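Local coordinates for protein quinoline 2-oxidoreductase large subunit (Pseudomonas putida, PDB 1T3Q) that probably hydroxylates quinoline at carbon 2, as the molybdenum- and pterin cytosine dinucleotide-binding large subunit of a xanthine dehydrogenase family enzyme, at residues P102-G107 with V116-A121; A78-L83 with E265-L270; H421-Y426 with P730-P735; Q428-L433 with V460-E465. All coordinates share one frame; numbering follows the deposited sequence.

Interaction 1 of 4, residues P102-G107 with V116-A121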
loop_
_atom_site.group_PDB
_atom_site.type_symbol
_atom_site.label_atom_id
_atom_site.label_comp_id
_atom_site.label_asym_id
_atom_site.label_seq_id
_atom_site.Cartn_x
_atom_site.Cartn_y
_atom_site.Cartn_z
ATOM N N PRO B 102 5.131 31.587 5.580
ATOM C CA PRO B 102 3.978 31.226 4.762
ATOM C C PRO B 102 4.396 30.129 3.784
ATOM O O PRO B 102 5.544 30.100 3.330
ATOM C CB PRO B 102 3.630 32.538 4.073
ATOM C CG PRO B 102 4.982 33.156 3.846
ATOM C CD PRO B 102 5.695 32.888 5.171
ATOM N N LEU B 103 3.481 29.215 3.481
ATOM C CA LEU B 103 3.795 28.130 2.557
ATOM C C LEU B 103 4.160 28.731 1.202
ATOM O O LEU B 103 5.090 28.271 0.532
ATOM C CB LEU B 103 2.606 27.173 2.445
ATOM C CG LEU B 103 2.114 26.631 3.796
ATOM C CD1 LEU B 103 1.075 25.546 3.569
ATOM C CD2 LEU B 103 3.290 26.077 4.609
ATOM N N LEU B 104 3.424 29.769 0.812
ATOM C CA LEU B 104 3.677 30.483 -0.433
ATOM C C LEU B 104 3.761 31.958 -0.087
ATOM O O LEU B 104 2.978 32.445 0.725
ATOM C CB LEU B 104 2.538 30.279 -1.432
ATOM C CG LEU B 104 2.778 29.325 -2.600
ATOM C CD1 LEU B 104 2.987 27.918 -2.071
ATOM C CD2 LEU B 104 1.582 29.372 -3.539
ATOM N N ALA B 105 4.708 32.667 -0.689
ATOM C CA ALA B 105 4.830 34.094 -0.425
ATOM C C ALA B 105 3.476 34.714 -0.762
ATOM O O ALA B 105 2.824 34.301 -1.723
ATOM C CB ALA B 105 5.918 34.702 -1.298
ATOM N N ASN B 106 3.044 35.686 0.035
ATOM C CA ASN B 106 1.765 36.340 -0.215
ATOM C C ASN B 106 1.946 37.842 -0.082
ATOM O O ASN B 106 1.980 38.370 1.027
ATOM C CB ASN B 106 0.707 35.860 0.785
ATOM C CG ASN B 106 -0.701 36.302 0.407
ATOM O OD1 ASN B 106 -1.660 36.056 1.138
ATOM N ND2 ASN B 106 -0.829 36.950 -0.745
ATOM N N GLY B 107 2.077 38.525 -1.213
ATOM C CA GLY B 107 2.255 39.965 -1.172
ATOM C C GLY B 107 3.710 40.390 -1.129
ATOM O O GLY B 107 4.057 41.484 -1.569
ATOM N N VAL B 116 6.116 31.198 -4.964
ATOM C CA VAL B 116 5.119 32.253 -5.121
ATOM C C VAL B 116 3.853 31.695 -5.761
ATOM O O VAL B 116 2.788 32.312 -5.709
ATOM C CB VAL B 116 5.658 33.424 -5.976
ATOM C CG1 VAL B 116 6.928 33.976 -5.348
ATOM C CG2 VAL B 116 5.916 32.970 -7.399
ATOM N N ALA B 117 3.974 30.518 -6.365
ATOM C CA ALA B 117 2.839 29.865 -6.997
ATOM C C ALA B 117 3.135 28.395 -7.245
ATOM O O ALA B 117 4.284 28.017 -7.470
ATOM C CB ALA B 117 2.499 30.554 -8.320
ATOM N N VAL B 118 2.097 27.568 -7.185
ATOM C CA VAL B 118 2.247 26.143 -7.444
ATOM C C VAL B 118 1.242 25.703 -8.499
ATOM O O VAL B 118 0.121 26.220 -8.576
ATOM C CB VAL B 118 2.048 25.283 -6.173
ATOM C CG1 VAL B 118 3.206 25.506 -5.216
ATOM C CG2 VAL B 118 0.721 25.620 -5.504
ATOM N N VAL B 119 1.659 24.750 -9.322
ATOM C CA VAL B 119 0.809 24.222 -10.370
ATOM C C VAL B 119 0.725 22.708 -10.232
ATOM O O VAL B 119 1.740 22.039 -10.027
ATOM C CB VAL B 119 1.382 24.537 -11.773
ATOM C CG1 VAL B 119 0.511 23.890 -12.846
ATOM C CG2 VAL B 119 1.473 26.056 -11.985
ATOM N N VAL B 120 -0.487 22.177 -10.315
ATOM C CA VAL B 120 -0.683 20.736 -10.262
ATOM C C VAL B 120 -1.175 20.336 -11.650
ATOM O O VAL B 120 -2.145 20.903 -12.165
ATOM C CB VAL B 120 -1.722 20.341 -9.200
ATOM C CG1 VAL B 120 -1.996 18.845 -9.273
ATOM C CG2 VAL B 120 -1.197 20.700 -7.809
ATOM N N ALA B 121 -0.500 19.371 -12.267
ATOM C CA ALA B 121 -0.878 18.936 -13.605
ATOM C C ALA B 121 -0.693 17.429 -13.799
ATOM O O ALA B 121 -0.215 16.730 -12.907
ATOM C CB ALA B 121 -0.065 19.707 -14.648
HETATM O O HOH W 1 1.954 34.296 -4.258
#

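Interaction 2 of 4, residues A78-L83 with E265-L270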
loop_
_atom_site.group_PDB
_atom_site.type_symbol
_atom_site.label_atom_id
_atom_site.label_comp_id
_atom_site.label_asym_id
_atom_site.label_seq_id
_atom_site.Cartn_x
_atom_site.Cartn_y
_atom_site.Cartn_z
ATOM N N ALA B 78 -2.347 33.846 -1.797
ATOM C CA ALA B 78 -3.658 34.145 -1.231
ATOM C C ALA B 78 -4.541 32.910 -1.117
ATOM O O ALA B 78 -5.316 32.778 -0.169
ATOM C CB ALA B 78 -4.355 35.212 -2.069
ATOM N N ASP B 79 -4.436 32.013 -2.090
ATOM C CA ASP B 79 -5.217 30.785 -2.073
ATOM C C ASP B 79 -4.807 29.930 -0.878
ATOM O O ASP B 79 -5.648 29.395 -0.153
ATOM C CB ASP B 79 -4.978 29.983 -3.354
ATOM C CG ASP B 79 -5.474 30.697 -4.586
ATOM O OD1 ASP B 79 -6.663 31.069 -4.613
ATOM O OD2 ASP B 79 -4.680 30.882 -5.532
ATOM N N VAL B 80 -3.503 29.802 -0.682
ATOM C CA VAL B 80 -2.976 28.998 0.411
ATOM C C VAL B 80 -3.252 29.627 1.773
ATOM O O VAL B 80 -3.618 28.936 2.722
ATOM C CB VAL B 80 -1.458 28.783 0.242
ATOM C CG1 VAL B 80 -0.931 27.883 1.336
ATOM C CG2 VAL B 80 -1.178 28.175 -1.124
ATOM N N ALA B 81 -3.088 30.942 1.862
ATOM C CA ALA B 81 -3.310 31.655 3.116
ATOM C C ALA B 81 -4.675 31.350 3.724
ATOM O O ALA B 81 -4.847 31.420 4.941
ATOM C CB ALA B 81 -3.157 33.154 2.897
ATOM N N GLU B 82 -5.645 31.005 2.883
ATOM C CA GLU B 82 -6.988 30.696 3.365
ATOM C C GLU B 82 -7.044 29.329 4.040
ATOM O O GLU B 82 -7.945 29.054 4.831
ATOM C CB GLU B 82 -7.991 30.715 2.208
ATOM C CG GLU B 82 -8.011 32.001 1.397
ATOM C CD GLU B 82 -9.185 32.061 0.437
ATOM O OE1 GLU B 82 -9.221 32.978 -0.415
ATOM O OE2 GLU B 82 -10.081 31.194 0.537
ATOM N N LEU B 83 -6.073 28.478 3.727
ATOM C CA LEU B 83 -6.037 27.129 4.277
ATOM C C LEU B 83 -5.044 26.965 5.418
ATOM O O LEU B 83 -5.237 26.134 6.301
ATOM C CB LEU B 83 -5.713 26.138 3.155
ATOM C CG LEU B 83 -6.675 26.213 1.963
ATOM C CD1 LEU B 83 -6.171 25.331 0.827
ATOM C CD2 LEU B 83 -8.071 25.781 2.406
ATOM N N GLU B 265 5.519 19.768 2.115
ATOM C CA GLU B 265 4.842 18.637 2.749
ATOM C C GLU B 265 3.415 19.036 3.096
ATOM O O GLU B 265 2.476 18.255 2.937
ATOM C CB GLU B 265 5.585 18.189 4.020
ATOM C CG GLU B 265 6.938 17.562 3.731
ATOM C CD GLU B 265 7.716 17.211 4.991
ATOM O OE1 GLU B 265 8.051 16.019 5.172
ATOM O OE2 GLU B 265 8.000 18.124 5.794
ATOM N N LEU B 266 3.248 20.268 3.563
ATOM C CA LEU B 266 1.920 20.733 3.905
ATOM C C LEU B 266 1.148 20.970 2.619
ATOM O O LEU B 266 -0.016 20.591 2.511
ATOM C CB LEU B 266 1.994 22.032 4.717
ATOM C CG LEU B 266 2.721 21.939 6.061
ATOM C CD1 LEU B 266 2.652 23.286 6.771
ATOM C CD2 LEU B 266 2.087 20.862 6.914
ATOM N N LEU B 267 1.812 21.570 1.637
ATOM C CA LEU B 267 1.164 21.871 0.370
ATOM C C LEU B 267 0.574 20.661 -0.328
ATOM O O LEU B 267 -0.565 20.717 -0.786
ATOM C CB LEU B 267 2.125 22.609 -0.562
ATOM C CG LEU B 267 2.422 24.061 -0.167
ATOM C CD1 LEU B 267 3.570 24.597 -0.997
ATOM C CD2 LEU B 267 1.160 24.923 -0.360
ATOM N N VAL B 268 1.315 19.556 -0.418
ATOM C CA VAL B 268 0.743 18.399 -1.097
ATOM C C VAL B 268 -0.506 17.887 -0.391
ATOM O O VAL B 268 -1.437 17.417 -1.040
ATOM C CB VAL B 268 1.766 17.245 -1.271
ATOM C CG1 VAL B 268 2.846 17.674 -2.255
ATOM C CG2 VAL B 268 2.381 16.869 0.071
ATOM N N CYS B 269 -0.540 17.994 0.935
ATOM C CA CYS B 269 -1.713 17.548 1.682
ATOM C C CYS B 269 -2.895 18.445 1.345
ATOM O O CYS B 269 -4.005 17.966 1.107
ATOM C CB CYS B 269 -1.449 17.597 3.188
ATOM S SG CYS B 269 -0.194 16.419 3.746
ATOM N N LEU B 270 -2.649 19.751 1.327
ATOM C CA LEU B 270 -3.696 20.714 1.014
ATOM C C LEU B 270 -4.181 20.520 -0.418
ATOM O O LEU B 270 -5.375 20.558 -0.688
ATOM C CB LEU B 270 -3.171 22.142 1.197
ATOM C CG LEU B 270 -2.843 22.565 2.633
ATOM C CD1 LEU B 270 -2.245 23.958 2.632
ATOM C CD2 LEU B 270 -4.106 22.529 3.484
#

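Interaction 3 of 4, residues H421-Y426 with P730-P735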
loop_
_atom_site.group_PDB
_atom_site.type_symbol
_atom_site.label_atom_id
_atom_site.label_comp_id
_atom_site.label_asym_id
_atom_site.label_seq_id
_atom_site.Cartn_x
_atom_site.Cartn_y
_atom_site.Cartn_z
ATOM N N HIS B 421 31.084 16.254 32.787
ATOM C CA HIS B 421 31.705 15.103 32.141
ATOM C C HIS B 421 31.693 13.967 33.164
ATOM O O HIS B 421 32.179 14.136 34.287
ATOM C CB HIS B 421 33.147 15.428 31.738
ATOM C CG HIS B 421 33.283 16.653 30.885
ATOM N ND1 HIS B 421 33.206 17.930 31.395
ATOM C CD2 HIS B 421 33.508 16.793 29.557
ATOM C CE1 HIS B 421 33.383 18.805 30.419
ATOM N NE2 HIS B 421 33.567 18.140 29.294
ATOM N N ARG B 422 31.147 12.812 32.784
ATOM C CA ARG B 422 31.054 11.680 33.702
ATOM C C ARG B 422 31.871 10.443 33.330
ATOM O O ARG B 422 32.426 9.780 34.205
ATOM C CB ARG B 422 29.581 11.305 33.896
ATOM C CG ARG B 422 28.764 12.445 34.506
ATOM C CD ARG B 422 27.327 12.052 34.802
ATOM N NE ARG B 422 26.581 13.191 35.334
ATOM C CZ ARG B 422 26.741 13.686 36.558
ATOM N NH1 ARG B 422 26.023 14.730 36.946
ATOM N NH2 ARG B 422 27.601 13.129 37.403
ATOM N N GLU B 423 31.934 10.115 32.044
ATOM C CA GLU B 423 32.721 8.963 31.613
ATOM C C GLU B 423 33.092 9.111 30.142
ATOM O O GLU B 423 32.220 9.212 29.275
ATOM C CB GLU B 423 31.956 7.645 31.845
ATOM C CG GLU B 423 30.908 7.270 30.786
ATOM C CD GLU B 423 29.602 8.041 30.915
ATOM O OE1 GLU B 423 28.980 8.321 29.868
ATOM O OE2 GLU B 423 29.185 8.352 32.054
ATOM N N GLY B 424 34.393 9.144 29.876
ATOM C CA GLY B 424 34.880 9.288 28.513
ATOM C C GLY B 424 36.371 9.031 28.435
ATOM O O GLY B 424 37.043 8.939 29.465
ATOM N N THR B 425 36.895 8.931 27.217
ATOM C CA THR B 425 38.314 8.660 27.009
ATOM C C THR B 425 39.082 9.816 26.374
ATOM O O THR B 425 39.861 9.612 25.444
ATOM C CB THR B 425 38.491 7.415 26.124
ATOM O OG1 THR B 425 37.625 7.515 24.984
ATOM C CG2 THR B 425 38.153 6.154 26.906
ATOM N N TYR B 426 38.886 11.025 26.887
ATOM C CA TYR B 426 39.562 12.187 26.328
ATOM C C TYR B 426 41.075 12.033 26.252
ATOM O O TYR B 426 41.659 12.142 25.175
ATOM C CB TYR B 426 39.237 13.445 27.140
ATOM C CG TYR B 426 37.765 13.730 27.343
ATOM C CD1 TYR B 426 36.791 13.173 26.510
ATOM C CD2 TYR B 426 37.349 14.595 28.354
ATOM C CE1 TYR B 426 35.441 13.475 26.683
ATOM C CE2 TYR B 426 36.009 14.904 28.534
ATOM C CZ TYR B 426 35.058 14.343 27.698
ATOM O OH TYR B 426 33.732 14.664 27.874
ATOM N N PRO B 730 31.289 2.520 28.101
ATOM C CA PRO B 730 29.845 2.307 28.197
ATOM C C PRO B 730 29.097 3.354 29.002
ATOM O O PRO B 730 29.558 3.799 30.056
ATOM C CB PRO B 730 29.733 0.920 28.839
ATOM C CG PRO B 730 31.018 0.255 28.475
ATOM C CD PRO B 730 32.022 1.362 28.645
ATOM N N SER B 731 27.942 3.752 28.486
ATOM C CA SER B 731 27.098 4.702 29.185
ATOM C C SER B 731 26.230 3.897 30.136
ATOM O O SER B 731 25.656 2.880 29.751
ATOM C CB SER B 731 26.189 5.449 28.215
ATOM O OG SER B 731 25.092 6.004 28.921
ATOM N N PRO B 732 26.142 4.322 31.402
ATOM C CA PRO B 732 25.314 3.588 32.359
ATOM C C PRO B 732 23.848 3.999 32.231
ATOM O O PRO B 732 22.982 3.471 32.924
ATOM C CB PRO B 732 25.912 3.993 33.705
ATOM C CG PRO B 732 26.341 5.408 33.458
ATOM C CD PRO B 732 26.978 5.330 32.079
ATOM N N LEU B 733 23.581 4.925 31.316
ATOM C CA LEU B 733 22.232 5.446 31.108
ATOM C C LEU B 733 21.505 4.879 29.892
ATOM O O LEU B 733 20.365 5.249 29.620
ATOM C CB LEU B 733 22.302 6.964 30.969
ATOM C CG LEU B 733 23.202 7.672 31.983
ATOM C CD1 LEU B 733 23.134 9.169 31.745
ATOM C CD2 LEU B 733 22.750 7.334 33.403
ATOM N N VAL B 734 22.162 3.982 29.168
ATOM C CA VAL B 734 21.576 3.395 27.969
ATOM C C VAL B 734 21.795 1.884 27.991
ATOM O O VAL B 734 22.872 1.421 28.361
ATOM C CB VAL B 734 22.255 3.987 26.710
ATOM C CG1 VAL B 734 21.547 3.514 25.452
ATOM C CG2 VAL B 734 22.262 5.517 26.789
ATOM N N PRO B 735 20.774 1.093 27.620
ATOM C CA PRO B 735 20.995 -0.354 27.639
ATOM C C PRO B 735 22.187 -0.756 26.778
ATOM O O PRO B 735 22.424 -0.179 25.719
ATOM C CB PRO B 735 19.664 -0.937 27.138
ATOM C CG PRO B 735 18.890 0.241 26.602
ATOM C CD PRO B 735 19.352 1.412 27.415
HETATM O O HOH W 2 26.204 8.259 29.759
#

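Interaction 4 of 4, residues Q428-L433 with V460-E465. Unlike the reference sequence in segment 460-465: E465 (reference Asp).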
loop_
_atom_site.group_PDB
_atom_site.type_symbol
_atom_site.label_atom_id
_atom_site.label_comp_id
_atom_site.label_asym_id
_atom_site.label_seq_id
_atom_site.Cartn_x
_atom_site.Cartn_y
_atom_site.Cartn_z
ATOM N N GLN B 428 43.033 9.330 26.724
ATOM C CA GLN B 428 43.437 8.161 25.952
ATOM C C GLN B 428 43.280 8.390 24.451
ATOM O O GLN B 428 44.036 7.830 23.653
ATOM C CB GLN B 428 42.645 6.928 26.394
ATOM C CG GLN B 428 42.965 5.674 25.595
ATOM C CD GLN B 428 42.481 4.398 26.264
ATOM O OE1 GLN B 428 41.484 4.398 26.993
ATOM N NE2 GLN B 428 43.177 3.296 26.002
ATOM N N THR B 429 42.315 9.219 24.065
ATOM C CA THR B 429 42.114 9.516 22.645
ATOM C C THR B 429 43.300 10.307 22.094
ATOM O O THR B 429 43.808 10.014 21.014
ATOM C CB THR B 429 40.819 10.323 22.416
ATOM O OG1 THR B 429 39.688 9.464 22.608
ATOM C CG2 THR B 429 40.785 10.895 21.012
ATOM N N ILE B 430 43.741 11.309 22.845
ATOM C CA ILE B 430 44.875 12.125 22.434
ATOM C C ILE B 430 46.115 11.246 22.233
ATOM O O ILE B 430 46.823 11.369 21.235
ATOM C CB ILE B 430 45.196 13.194 23.500
ATOM C CG1 ILE B 430 43.999 14.137 23.671
ATOM C CG2 ILE B 430 46.451 13.962 23.106
ATOM C CD1 ILE B 430 44.149 15.129 24.814
ATOM N N ASN B 431 46.365 10.355 23.190
ATOM C CA ASN B 431 47.517 9.465 23.137
ATOM C C ASN B 431 47.442 8.470 21.988
ATOM O O ASN B 431 48.438 8.224 21.307
ATOM C CB ASN B 431 47.651 8.708 24.462
ATOM C CG ASN B 431 48.066 9.610 25.609
ATOM O OD1 ASN B 431 47.848 9.288 26.781
ATOM N ND2 ASN B 431 48.681 10.735 25.281
ATOM N N LEU B 432 46.260 7.900 21.773
ATOM C CA LEU B 432 46.067 6.922 20.703
ATOM C C LEU B 432 46.223 7.601 19.341
ATOM O O LEU B 432 46.851 7.063 18.426
ATOM C CB LEU B 432 44.672 6.300 20.800
ATOM C CG LEU B 432 44.483 4.849 20.336
ATOM C CD1 LEU B 432 43.012 4.628 20.041
ATOM C CD2 LEU B 432 45.317 4.546 19.108
ATOM N N LEU B 433 45.638 8.787 19.217
ATOM C CA LEU B 433 45.704 9.549 17.980
ATOM C C LEU B 433 47.164 9.850 17.632
ATOM O O LEU B 433 47.577 9.706 16.482
ATOM C CB LEU B 433 44.902 10.848 18.134
ATOM C CG LEU B 433 44.552 11.646 16.877
ATOM C CD1 LEU B 433 43.816 10.762 15.882
ATOM C CD2 LEU B 433 43.680 12.841 17.269
ATOM N N VAL B 460 45.054 18.512 14.111
ATOM C CA VAL B 460 44.485 17.698 15.175
ATOM C C VAL B 460 43.182 18.273 15.706
ATOM O O VAL B 460 43.032 19.488 15.837
ATOM C CB VAL B 460 45.477 17.555 16.353
ATOM C CG1 VAL B 460 44.836 16.767 17.497
ATOM C CG2 VAL B 460 46.733 16.853 15.877
ATOM N N SER B 461 42.239 17.387 15.997
ATOM C CA SER B 461 40.951 17.787 16.545
ATOM C C SER B 461 40.461 16.738 17.533
ATOM O O SER B 461 40.290 15.574 17.177
ATOM C CB SER B 461 39.917 17.954 15.429
ATOM O OG SER B 461 38.638 18.221 15.975
ATOM N N VAL B 462 40.250 17.157 18.778
ATOM C CA VAL B 462 39.756 16.271 19.823
ATOM C C VAL B 462 38.381 16.795 20.218
ATOM O O VAL B 462 38.204 18.001 20.405
ATOM C CB VAL B 462 40.699 16.275 21.040
ATOM C CG1 VAL B 462 40.135 15.386 22.140
ATOM C CG2 VAL B 462 42.087 15.787 20.613
ATOM N N PHE B 463 37.412 15.898 20.351
ATOM C CA PHE B 463 36.057 16.323 20.676
ATOM C C PHE B 463 35.297 15.419 21.636
ATOM O O PHE B 463 35.725 14.312 21.970
ATOM C CB PHE B 463 35.219 16.393 19.391
ATOM C CG PHE B 463 34.810 15.034 18.871
ATOM C CD1 PHE B 463 35.714 14.239 18.171
ATOM C CD2 PHE B 463 33.554 14.511 19.171
ATOM C CE1 PHE B 463 35.378 12.943 17.784
ATOM C CE2 PHE B 463 33.208 13.215 18.791
ATOM C CZ PHE B 463 34.127 12.427 18.095
ATOM N N ASN B 464 34.150 15.931 22.072
ATOM C CA ASN B 464 33.208 15.188 22.890
ATOM C C ASN B 464 31.918 15.601 22.178
ATOM O O ASN B 464 31.927 16.575 21.419
ATOM C CB ASN B 464 33.277 15.588 24.380
ATOM C CG ASN B 464 32.572 16.888 24.698
ATOM O OD1 ASN B 464 32.318 17.713 23.825
ATOM N ND2 ASN B 464 32.271 17.082 25.978
ATOM N N GLU B 465 30.832 14.868 22.379
ATOM C CA GLU B 465 29.598 15.163 21.666
ATOM C C GLU B 465 28.368 14.703 22.437
ATOM O O GLU B 465 28.371 13.621 23.026
ATOM C CB GLU B 465 29.657 14.448 20.303
ATOM C CG GLU B 465 28.343 14.293 19.559
ATOM C CD GLU B 465 28.446 13.312 18.385
ATOM O OE1 GLU B 465 27.483 13.224 17.598
ATOM O OE2 GLU B 465 29.480 12.621 18.254
#

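Interaction 1 of 4, residues P102-G107 with V116-A121
The loop at A105 comes alongside the strand at V116, with their CA atoms 5.1 Å apart, where strand 115-121 is interrupted by a classic beta bulge: V116 and A117 both face L48 on strand 43-49. This lies in the a/b hammerhead region. Within these segments the two backbones share no direct hydrogen bond. A water joins them instead, lying between two carbonyls that could not bond to each other.

L104 provides most of the apolar contact. Its chi1 of -104° is well off a staggered value and swings the isobutyl group over the strand, so that CD2 rests on the backbone at A117 CA, 3.7 Å away, while CD1 meets V118 CG1 at 4.0 Å. The L104 and V118 side chains cross obliquely. A branched leucine can thus touch both the strand backbone and a side chain further along it. At the bulge, the small A105 lets the loop lie close, and its CB meets V116 CG1 at 4.2 Å. The same CD1 methyl of L104 also packs on L267 of helix 263-275. The bridging water donates to A105 O at 2.7 Å and to V116 O at 2.6 Å.

Interaction 2 of 4, residues A78-L83 with E265-L270
V80 and L267 cross at about a right angle, and the tip of the leucine meets the fork of the valine. Both V80 methyls rest on L267 CD2, CG1 at 4.0 Å and CG2 at 4.1 Å. The CB of L267 does not itself point at the helix opposite; the length of leucine carries CD2 across. Beta-branched V80 turns CG1 away from its own backbone nitrogen (chi1 -177°), which also brings that methyl to 4.3 Å from L270 CD1.

One turn further along helix 263-275, L270 takes L83 in another way. Its two methyls spread round the CB of L83, CD2 at 4.0 Å and CD1 at 4.1 Å, so here a leucine fork receives a single carbon. The chain turns at this point, L83 N bonding to V80 O at 2.7 Å, and V80 and L83, three residues apart, both point toward helix 263-275.

The contact joins the hammerhead region to the molybdopterin-binding region. W75 of strand 71-76 touches V80, L83 and L270 together; helix 226-237 packs on L266 and L270, and strand 216-221 receives V268 and C269.

Interaction 3 of 4, residues H421-Y426 with P730-P735
A type I beta turn from S731 to V734, begun by an ST turn at S731, receives the carboxylate of E423; the S731 side chain lies about 9 Å from the bound pterin cytosine dinucleotide. P732 occupies the second position of the beta turn, where the fixed phi of proline fits. S731 OG accepts from L733 N at 3.0 Å with an N-H...O angle of 152°, which holds the hydroxyl over its own turn.

E423 reaches this turn by folding. Its CG sits between the backbone N and the carbonyl carbon (chi1 81°), and a second bend at chi2, -78°, turns the carboxylate toward the turn. CG then lies 3.8 Å from P730 O. OE2 approaches P732 CD at 3.7 Å, a carbon next to the ring nitrogen and so probably slightly positive, while E423 and P732 come at each other from opposite directions. The other oxygen, OE1, is held by polar partners: K739 NZ forms a salt bridge to it, and a water donates to it at 2.8 Å. The same water hydrogen-bonds S731 OG at 2.7 Å, so hydroxyl and carboxylate are joined without touching directly. A glutamate suits the position because its chain is long enough to fold back and bring a carboxylate to K739 and the water while OE2 also lies against P732.

Around the contact, V636 on strand 636-649 lies against S731 and V734, and helix 549-576 packs on V734 and P735. The loop 421-426 runs on into helix 426-437, with R422 in a salt bridge to D634, just ahead of strand 636-649.

Interaction 4 of 4, residues Q428-L433 with V460-E465
I430 lays its CG1 against CG2 of V462 at 4.0 Å, the two side chains crossing at about a right angle where their backbones come nearest, CA to CA 7.1 Å. One turn on, L433 reaches V460 in a different manner. The two side chains slide past each other in opposite directions, and L433 CD2 meets V460 CG1 at 4.1 Å. The extended L433, with CG opposite its backbone nitrogen (chi1 -166°), makes up for the wider separation there, 8.7 Å from L433 CA to V460 CA. The helix and strand segments run nearly antiparallel, at 150°, with axes 9.5 Å apart.

Residues three apart on the helix thus pair with residues two apart on the strand. The side chains of the strand alternate: V460 and V462 face the helix with compact branched groups, while S461 between them turns its hydroxyl the other way, to S748 OG. No hydrogen bond crosses between the segments, and the side-chain contacts are apolar, a helix packed on one face of a beta-sheet.

Helix 397-402 closes one flank, where F398 touches I430 and V460, and R401 touches I430 and V462. Strand 454-467 pairs with 636-649 at the edge of a mixed sheet; V663 of the next strand, 655-665, meets T429, L432 and L433, and helix 744-761 covers the opposite face, touching S461, F463 and E465.

The four contacts form two clusters on opposite sides of the chain's centre, interactions 1 and 4 having centres about 49 Å apart. Interactions 1 and 2, with centres about 8 Å apart, share one apolar core: L104 CD1 touches L267 CD1 at 3.5 Å, and interaction 1 is nested in the loop that interaction 2 closes. Likewise, interaction 4 lies inside the loop closed by interaction 3. Their centres are about 16 Å apart, and the two touch where loop 421-426 meets N464. The second cluster lies nearer the cofactor: the S731 side chain of interaction 3 is about 9 Å from the dinucleotide, and E465 in interaction 4 touches E743, which lines the molybdenum pocket.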